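PDB 6F2P: paenibacillus xanthan lyase from Paenibacillus, which probably removes terminal mannosyl residues from xanthan side chains by beta-elimination, as a family 8 polysaccharide lyase (EC 4.2.2.12). Local coordinates for residues Thr781-Asn786 with Gly797-Ala802; Met826-Ser831 with Lys890-Asn895. All coordinates share one frame; numbering follows the deposited sequence.

Contact 1. Residues Thr781-Asn786 with Gly797-Ala802; sequences TPVVYN and GFNNNA. With CA (calcium ion), chain D.
Strands 783-786 and 794-798 run antiparallel, and Val783 and Gly797 form a hydrogen-bonded pair: Gly797 N gives a bond of 2.7 Å to Val783 O, and Val783 N returns one of 3.0 Å to Gly797 O. Glycine suits position 797: with CG of Tyr785 beside its own backbone N (chi1 -60°), the tyrosine ring lies with an edge against the glycine, CE2 sitting 4.1 Å from Gly797 CA, and with the ring where it is a beta-carbon would run into CE2. CG1 of Val783, the branch anti to the backbone N, lies over the rim of one face of the same ring, so a beta-branched residue suits this exposed strand position. The two strands form a beta hairpin at the margin of a beta-sandwich domain, whose strand 891-900 flanks strand 794-798. Past the paired residues, Asn799 takes over with its side chain. Its CG stands beside the backbone N (chi1 -75°), which sends ND2 to Thr781 O at 2.7 Å in an almost straight bond (174°) lying in both the amide plane and the carbonyl plane. CG2 of Val783 packs against that amide, 3.6 Å from Asn799 ND2, while Asn799 OD1 accepts from Lys890 NZ, so both ends of the carboxamide are engaged and its flip is fixed. Pro782, lacking an N-H, gives up no bond here; its CB rests 3.5 Å from Gly797 O and loosely near the ring of buried Phe798. Farther along, Asn801 OD1 binds calcium at 2.5 Å, a neutral ligand beside the carboxylates of Asp780 and Asp805.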
loop_
_atom_site.group_PDB
_atom_site.type_symbol
_atom_site.label_atom_id
_atom_site.label_comp_id
_atom_site.label_asym_id
_atom_site.label_seq_id
_atom_site.Cartn_x
_atom_site.Cartn_y
_atom_site.Cartn_z
ATOM N N THR A 781 21.004 -13.359 10.644
ATOM C CA THR A 781 19.774 -14.140 10.727
ATOM C C THR A 781 19.835 -15.228 11.799
ATOM O O THR A 781 20.720 -16.079 11.784
ATOM C CB THR A 781 19.427 -14.783 9.381
ATOM O OG1 THR A 781 19.233 -13.755 8.406
ATOM C CG2 THR A 781 18.156 -15.607 9.494
ATOM N N PRO A 782 18.883 -15.200 12.739
ATOM C CA PRO A 782 18.802 -16.247 13.761
ATOM C C PRO A 782 18.010 -17.451 13.258
ATOM O O PRO A 782 17.216 -17.324 12.323
ATOM C CB PRO A 782 18.041 -15.554 14.888
ATOM C CG PRO A 782 17.130 -14.618 14.174
ATOM C CD PRO A 782 17.878 -14.143 12.953
ATOM N N VAL A 783 18.234 -18.609 13.872
ATOM C CA VAL A 783 17.496 -19.819 13.529
ATOM C C VAL A 783 16.872 -20.405 14.798
ATOM O O VAL A 783 17.484 -20.367 15.869
ATOM C CB VAL A 783 18.424 -20.875 12.888
ATOM C CG1 VAL A 783 17.636 -22.113 12.481
ATOM C CG2 VAL A 783 19.163 -20.286 11.705
ATOM N N VAL A 784 15.659 -20.937 14.675
ATOM C CA VAL A 784 14.990 -21.599 15.790
ATOM C C VAL A 784 15.374 -23.077 15.856
ATOM O O VAL A 784 15.296 -23.791 14.858
ATOM C CB VAL A 784 13.456 -21.488 15.669
ATOM C CG1 VAL A 784 12.773 -22.314 16.737
ATOM C CG2 VAL A 784 13.015 -20.037 15.744
ATOM N N TYR A 785 15.795 -23.532 17.031
ATOM C CA TYR A 785 16.071 -24.946 17.246
ATOM C C TYR A 785 15.103 -25.532 18.268
ATOM O O TYR A 785 14.619 -24.825 19.155
ATOM C CB TYR A 785 17.499 -25.137 17.736
ATOM C CG TYR A 785 18.549 -24.636 16.778
ATOM C CD1 TYR A 785 18.902 -25.378 15.659
ATOM C CD2 TYR A 785 19.200 -23.429 16.999
ATOM C CE1 TYR A 785 19.872 -24.926 14.773
ATOM C CE2 TYR A 785 20.174 -22.970 16.127
ATOM C CZ TYR A 785 20.504 -23.724 15.012
ATOM O OH TYR A 785 21.467 -23.273 14.134
ATOM N N ASN A 786 14.813 -26.822 18.145
ATOM C CA ASN A 786 13.979 -27.490 19.137
ATOM C C ASN A 786 14.796 -27.981 20.328
ATOM O O ASN A 786 15.980 -28.321 20.191
ATOM C CB ASN A 786 13.195 -28.637 18.507
ATOM C CG ASN A 786 12.285 -28.168 17.395
ATOM O OD1 ASN A 786 11.681 -27.097 17.483
ATOM N ND2 ASN A 786 12.192 -28.960 16.331
ATOM N N GLY A 797 18.484 -19.363 18.191
ATOM C CA GLY A 797 19.930 -19.341 18.090
ATOM C C GLY A 797 20.386 -18.160 17.272
ATOM O O GLY A 797 20.164 -18.110 16.069
ATOM N N PHE A 798 21.005 -17.189 17.932
ATOM C CA PHE A 798 21.606 -16.070 17.226
ATOM C C PHE A 798 22.788 -16.621 16.449
ATOM O O PHE A 798 23.403 -17.598 16.872
ATOM C CB PHE A 798 22.106 -15.005 18.202
ATOM C CG PHE A 798 21.018 -14.189 18.834
ATOM C CD1 PHE A 798 19.722 -14.685 18.947
ATOM C CD2 PHE A 798 21.289 -12.917 19.317
ATOM C CE1 PHE A 798 18.714 -13.928 19.540
ATOM C CE2 PHE A 798 20.289 -12.148 19.908
ATOM C CZ PHE A 798 18.998 -12.655 20.020
ATOM N N ASN A 799 23.106 -15.998 15.322
ATOM C CA ASN A 799 24.267 -16.399 14.533
ATOM C C ASN A 799 25.285 -15.278 14.431
ATOM O O ASN A 799 26.119 -15.269 13.530
ATOM C CB ASN A 799 23.836 -16.852 13.145
ATOM C CG ASN A 799 23.204 -18.221 13.166
ATOM O OD1 ASN A 799 23.802 -19.180 13.655
ATOM N ND2 ASN A 799 21.978 -18.321 12.657
ATOM N N ASN A 800 25.197 -14.341 15.370
ATOM C CA ASN A 800 26.036 -13.152 15.400
ATOM C C ASN A 800 27.528 -13.442 15.266
ATOM O O ASN A 800 28.071 -14.266 16.006
ATOM C CB ASN A 800 25.751 -12.352 16.669
ATOM C CG ASN A 800 24.289 -11.951 16.781
ATOM O OD1 ASN A 800 23.401 -12.684 16.339
ATOM N ND2 ASN A 800 24.031 -10.782 17.361
ATOM N N ASN A 801 28.159 -12.750 14.308
ATOM C CA ASN A 801 29.558 -12.951 13.913
ATOM C C ASN A 801 30.543 -12.180 14.751
ATOM O O ASN A 801 31.640 -12.653 15.013
ATOM C CB ASN A 801 29.800 -12.451 12.484
ATOM C CG ASN A 801 28.982 -13.171 11.461
ATOM O OD1 ASN A 801 28.302 -12.541 10.651
ATOM N ND2 ASN A 801 29.057 -14.499 11.463
ATOM N N ALA A 802 30.166 -10.962 15.117
ATOM C CA ALA A 802 31.131 -9.997 15.616
ATOM C C ALA A 802 30.498 -8.969 16.539
ATOM O O ALA A 802 29.281 -8.925 16.695
ATOM C CB ALA A 802 31.810 -9.298 14.444
HETATM CA CA CA D . 27.682 -10.155 11.322
#

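Contact 2. Residues Met826-Ser831 with Lys890-Asn895; sequences MKSTNS and KLMLDN. With CA (calcium ion), chain C.
Lys890 opens the segment with its N-H bonded to Asn830 OD1 at 2.9 Å, the donor standing above the carboxamide plane. Its extended aliphatic chain crosses that amide obliquely, Lys890 CD 3.5 Å from Asn830 ND2. An alanine at Asn830 would remove the acceptor of Lys890 N and the flat group under the lysine methylenes, and would probably loosen the loop. The carbonyl of Lys890 receives a CA-H...O contact from Ser831. Residues 827-830 loop out between Met826, beside Met892, and Ser831, beside Leu891, and a water joins the two sides, accepting from Met892 N and donating to Met826 O and Ser831 OG. At the end of strand 817-826, which pairs antiparallel with strand 891-900 in this beta-sandwich, Met826 N bonds directly to Met892 O at 2.9 Å. Flexible Met892 lays CB 3.7 Å from Met826 CB; its CG, set beside the backbone N by chi1 (-74°), meets Ser828 CB, and the bend at chi2 carries SD and CE away. Asp894, at a classic beta bulge with Asn895 opposite Arg824, binds calcium through OD1 at 2.3 Å and through its backbone O. Asp894 OD2 forms a salt bridge with Arg824 NH1, and the bent Met826 chain places CE beside this carboxylate.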
loop_
_atom_site.group_PDB
_atom_site.type_symbol
_atom_site.label_atom_id
_atom_site.label_comp_id
_atom_site.label_asym_id
_atom_site.label_seq_id
_atom_site.Cartn_x
_atom_site.Cartn_y
_atom_site.Cartn_z
ATOM N N MET A 826 19.505 -20.546 27.034
ATOM C CA MET A 826 19.944 -21.939 27.035
ATOM C C MET A 826 21.469 -22.005 26.956
ATOM O O MET A 826 22.110 -21.144 26.337
ATOM C CB MET A 826 19.320 -22.696 25.870
ATOM C CG MET A 826 17.813 -22.612 25.823
ATOM S SD MET A 826 17.069 -23.487 27.201
ATOM C CE MET A 826 16.429 -22.109 28.122
ATOM N N LYS A 827 22.053 -23.019 27.590
ATOM C CA LYS A 827 23.500 -23.189 27.555
ATOM C C LYS A 827 23.958 -23.543 26.146
ATOM O O LYS A 827 23.340 -24.363 25.460
ATOM C CB LYS A 827 23.957 -24.274 28.540
ATOM C CG LYS A 827 25.475 -24.466 28.607
ATOM C CD LYS A 827 25.848 -25.602 29.553
ATOM C CE LYS A 827 27.339 -25.910 29.513
ATOM N NZ LYS A 827 27.636 -27.125 30.324
ATOM N N SER A 828 25.044 -22.916 25.721
ATOM C CA SER A 828 25.617 -23.171 24.414
ATOM C C SER A 828 27.103 -22.887 24.518
ATOM O O SER A 828 27.507 -21.897 25.128
ATOM C CB SER A 828 24.965 -22.264 23.367
ATOM O OG SER A 828 25.618 -22.334 22.111
ATOM N N THR A 829 27.923 -23.753 23.933
ATOM C CA THR A 829 29.368 -23.567 23.991
ATOM C C THR A 829 29.775 -22.336 23.181
ATOM O O THR A 829 30.903 -21.848 23.289
ATOM C CB THR A 829 30.126 -24.824 23.514
ATOM O OG1 THR A 829 29.594 -25.258 22.257
ATOM C CG2 THR A 829 29.976 -25.954 24.529
ATOM N N ASN A 830 28.835 -21.842 22.377
ATOM C CA ASN A 830 28.994 -20.606 21.625
ATOM C C ASN A 830 28.038 -19.553 22.170
ATOM O O ASN A 830 26.918 -19.417 21.679
ATOM C CB ASN A 830 28.693 -20.857 20.149
ATOM C CG ASN A 830 29.193 -19.745 19.246
ATOM O OD1 ASN A 830 29.344 -18.598 19.673
ATOM N ND2 ASN A 830 29.450 -20.081 17.982
ATOM N N SER A 831 28.482 -18.827 23.196
ATOM C CA SER A 831 27.678 -17.784 23.834
ATOM C C SER A 831 28.491 -16.510 24.034
ATOM O O SER A 831 29.462 -16.505 24.790
ATOM C CB SER A 831 27.157 -18.261 25.192
ATOM O OG SER A 831 26.310 -19.388 25.060
ATOM N N LYS A 890 27.699 -16.181 19.402
ATOM C CA LYS A 890 26.294 -16.566 19.277
ATOM C C LYS A 890 25.541 -16.592 20.606
ATOM O O LYS A 890 26.052 -16.155 21.643
ATOM C CB LYS A 890 26.161 -17.898 18.538
ATOM C CG LYS A 890 26.711 -17.839 17.119
ATOM C CD LYS A 890 26.482 -19.136 16.358
ATOM C CE LYS A 890 27.037 -19.028 14.946
ATOM N NZ LYS A 890 26.649 -20.198 14.117
ATOM N N LEU A 891 24.316 -17.099 20.566
ATOM C CA LEU A 891 23.466 -17.090 21.744
ATOM C C LEU A 891 22.251 -17.968 21.509
ATOM O O LEU A 891 21.735 -18.041 20.389
ATOM C CB LEU A 891 23.025 -15.658 22.046
ATOM C CG LEU A 891 22.113 -15.371 23.239
ATOM C CD1 LEU A 891 22.829 -15.640 24.558
ATOM C CD2 LEU A 891 21.626 -13.931 23.178
ATOM N N MET A 892 21.809 -18.648 22.561
ATOM C CA MET A 892 20.581 -19.429 22.509
ATOM C C MET A 892 19.507 -18.770 23.374
ATOM O O MET A 892 19.382 -19.073 24.565
ATOM C CB MET A 892 20.833 -20.866 22.979
ATOM C CG MET A 892 21.578 -21.738 21.981
ATOM S SD MET A 892 20.590 -22.121 20.518
ATOM C CE MET A 892 21.892 -22.467 19.338
ATOM N N LEU A 893 18.734 -17.868 22.773
ATOM C CA LEU A 893 17.702 -17.124 23.495
ATOM C C LEU A 893 16.384 -17.900 23.589
ATOM O O LEU A 893 15.817 -18.300 22.572
ATOM C CB LEU A 893 17.484 -15.770 22.814
ATOM C CG LEU A 893 16.423 -14.801 23.341
ATOM C CD1 LEU A 893 16.630 -14.485 24.815
ATOM C CD2 LEU A 893 16.472 -13.528 22.510
ATOM N N ASP A 894 15.893 -18.110 24.806
ATOM C CA ASP A 894 14.649 -18.856 24.988
ATOM C C ASP A 894 13.455 -17.913 25.054
ATOM O O ASP A 894 12.498 -18.071 24.298
ATOM C CB ASP A 894 14.710 -19.752 26.237
ATOM C CG ASP A 894 13.498 -20.688 26.361
ATOM O OD1 ASP A 894 12.658 -20.715 25.430
ATOM O OD2 ASP A 894 13.389 -21.408 27.381
ATOM N N ASN A 895 13.512 -16.937 25.960
ATOM C CA ASN A 895 12.415 -15.983 26.101
ATOM C C ASN A 895 12.778 -14.717 26.874
ATOM O O ASN A 895 13.907 -14.557 27.331
ATOM C CB ASN A 895 11.177 -16.652 26.718
ATOM C CG ASN A 895 11.405 -17.133 28.146
ATOM O OD1 ASN A 895 12.211 -16.577 28.890
ATOM N ND2 ASN A 895 10.674 -18.172 28.538
HETATM CA CA CA C . 11.116 -20.477 23.790
HETATM O O HOH W 1 23.440 -19.286 24.440
#

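Strands 794-798 and 891-900 are neighbours in one sheet, so contacts 1 and 2 lie side by side, their centres about 9 Å apart. Phe798 and Leu891 probably share a backbone hydrogen bond, and the Phe798 ring packs against Leu893. Both are partly buried, but contact 1 has three exposed residues among those touching, as befits a marginal hairpin, whereas contact 2 has none. Contact 1 combines two paired backbone bonds with an asparagine donor; contact 2, joining a loop to a strand, has one backbone bond, an asparagine acceptor, a bridging water and methionine packing. Each holds a ligand of a different calcium ion: neutral Asn801 in the first, anionic Asp894 in the second.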